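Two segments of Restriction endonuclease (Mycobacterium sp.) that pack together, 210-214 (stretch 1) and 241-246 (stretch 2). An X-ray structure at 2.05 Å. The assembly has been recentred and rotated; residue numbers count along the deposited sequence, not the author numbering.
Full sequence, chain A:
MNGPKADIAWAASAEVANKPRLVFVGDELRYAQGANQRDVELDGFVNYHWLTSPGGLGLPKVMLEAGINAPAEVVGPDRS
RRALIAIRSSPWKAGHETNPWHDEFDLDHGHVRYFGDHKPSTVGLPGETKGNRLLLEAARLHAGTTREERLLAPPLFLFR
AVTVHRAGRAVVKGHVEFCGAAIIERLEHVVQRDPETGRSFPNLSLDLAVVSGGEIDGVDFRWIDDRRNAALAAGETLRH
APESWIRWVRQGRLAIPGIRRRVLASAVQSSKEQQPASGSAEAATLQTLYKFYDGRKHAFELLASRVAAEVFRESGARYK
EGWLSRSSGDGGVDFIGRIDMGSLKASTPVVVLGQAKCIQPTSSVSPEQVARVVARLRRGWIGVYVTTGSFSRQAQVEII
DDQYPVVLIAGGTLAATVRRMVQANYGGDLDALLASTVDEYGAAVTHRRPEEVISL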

# COMPACT_ATOMS: atom_id res chain seq x y z
N VAL A 210 -20.48 -12.18 -6.65
CA VAL A 210 -21.93 -11.99 -6.58
C VAL A 210 -22.29 -10.61 -7.12
O VAL A 210 -21.85 -9.59 -6.59
CB VAL A 210 -22.45 -12.12 -5.14
CG1 VAL A 210 -23.95 -11.88 -5.09
CG2 VAL A 210 -22.11 -13.50 -4.59
N VAL A 211 -23.09 -10.59 -8.18
CA VAL A 211 -23.42 -9.34 -8.87
C VAL A 211 -24.42 -8.48 -8.10
O VAL A 211 -25.35 -8.99 -7.47
CB VAL A 211 -23.95 -9.60 -10.30
CG1 VAL A 211 -22.86 -10.18 -11.17
CG2 VAL A 211 -25.16 -10.52 -10.26
N SER A 212 -24.23 -7.17 -8.17
CA SER A 212 -25.16 -6.22 -7.57
C SER A 212 -26.50 -6.30 -8.28
O SER A 212 -26.56 -6.44 -9.50
CB SER A 212 -24.60 -4.80 -7.66
OG SER A 212 -25.52 -3.86 -7.13
N GLY A 213 -27.59 -6.22 -7.51
CA GLY A 213 -28.92 -6.35 -8.07
C GLY A 213 -29.44 -5.10 -8.74
O GLY A 213 -30.35 -5.16 -9.57
N GLY A 214 -28.86 -3.95 -8.39
CA GLY A 214 -29.29 -2.69 -8.95
C GLY A 214 -30.41 -2.05 -8.15
O GLY A 214 -30.24 -1.72 -6.98
N ALA A 241 -33.10 -9.65 -16.61
CA ALA A 241 -31.81 -9.85 -15.97
C ALA A 241 -31.34 -8.55 -15.30
O ALA A 241 -31.74 -7.47 -15.71
CB ALA A 241 -30.78 -10.32 -17.00
N PRO A 242 -30.50 -8.67 -14.26
CA PRO A 242 -29.93 -7.49 -13.61
C PRO A 242 -29.09 -6.66 -14.57
O PRO A 242 -28.50 -7.21 -15.50
CB PRO A 242 -29.02 -8.10 -12.53
CG PRO A 242 -29.62 -9.43 -12.25
CD PRO A 242 -30.14 -9.92 -13.56
N GLU A 243 -29.05 -5.35 -14.36
CA GLU A 243 -28.27 -4.45 -15.21
C GLU A 243 -26.78 -4.78 -15.15
O GLU A 243 -26.06 -4.62 -16.13
CB GLU A 243 -28.49 -3.00 -14.80
CG GLU A 243 -29.92 -2.49 -15.01
CD GLU A 243 -30.21 -2.14 -16.46
OE1 GLU A 243 -29.34 -2.38 -17.33
OE2 GLU A 243 -31.31 -1.61 -16.73
N SER A 244 -26.32 -5.25 -13.99
CA SER A 244 -24.92 -5.60 -13.79
C SER A 244 -24.51 -6.77 -14.67
O SER A 244 -23.41 -6.78 -15.23
CB SER A 244 -24.66 -5.94 -12.32
OG SER A 244 -25.49 -7.00 -11.88
N TRP A 245 -25.40 -7.75 -14.80
CA TRP A 245 -25.12 -8.92 -15.62
C TRP A 245 -25.12 -8.56 -17.10
O TRP A 245 -24.35 -9.12 -17.88
CB TRP A 245 -26.14 -10.03 -15.35
CG TRP A 245 -25.73 -11.35 -15.94
CD1 TRP A 245 -25.96 -11.79 -17.21
CD2 TRP A 245 -25.01 -12.39 -15.27
NE1 TRP A 245 -25.42 -13.04 -17.37
CE2 TRP A 245 -24.84 -13.44 -16.20
CE3 TRP A 245 -24.50 -12.55 -13.98
CZ2 TRP A 245 -24.18 -14.62 -15.88
CZ3 TRP A 245 -23.84 -13.72 -13.66
CH2 TRP A 245 -23.68 -14.74 -14.61
N ILE A 246 -25.98 -7.62 -17.47
CA ILE A 246 -26.01 -7.11 -18.84
C ILE A 246 -24.71 -6.38 -19.15
O ILE A 246 -24.12 -6.56 -20.22
CB ILE A 246 -27.21 -6.16 -19.05
CG1 ILE A 246 -28.52 -6.90 -18.77
CG2 ILE A 246 -27.20 -5.58 -20.45
CD1 ILE A 246 -29.75 -6.02 -18.89
O HOH W 1 -27.68 -4.73 -11.22
O HOH W 2 -30.99 -4.36 -11.93

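Residues 212-214 form an irregular segment that runs past the start of a helix. The helix begins at Glu 243, with Pro 242 at the N-cap position. Proline is tolerated here: its nitrogen has no hydrogen to donate, but the helix does not need one at this position. Its carbonyl still serves the first turn: Pro 242 O accepts from Ile 246 N at 3.2 Å and, weakly, from Trp 245 N at 3.2 Å. The backbones come near each other at Gly 213 and Pro 242, whose CA atoms are 5.7 Å apart. Ser 212 CA and Ser 244 CA are 6.3 Å apart.

Two waters bridge the backbones. Water 1 donates to Ser 212 O (2.7 Å) and accepts from Ser 244 N (3.1 Å). Water 2 donates to Gly 213 O (2.6 Å) and accepts from Glu 243 N (3.3 Å). The amides of Glu 243 and Ser 244 lie too early in the helix for a carbonyl partner within its own turns; the waters link them to carbonyls of the loop.

The one direct hydrogen bond runs from Ser 244 OG to Ser 212 O, at 2.7 Å. Ser 244 points toward the loop, and its p rotamer places the short hydroxyl at this carbonyl. Ser 244 OG also lies 3.4 Å from Val 211 CB.

Val 211 also points toward the helix. Val 211 CG1 lies 4.0 Å from Trp 245 CE3, oblique to the ring. Both residues are buried, which suits their apolar side chains. Pro 242 adds a looser contact, with its CB 4.2 Å from Ser 212 O.

Gly 214 has phi/psi of 88/-117, where a CB would jam against the preceding carbonyl oxygen; glycine avoids this. Glu 243 is exposed, and the end of its side chain leads away from the loop. The contact is small, burying 240 Å² over both sides.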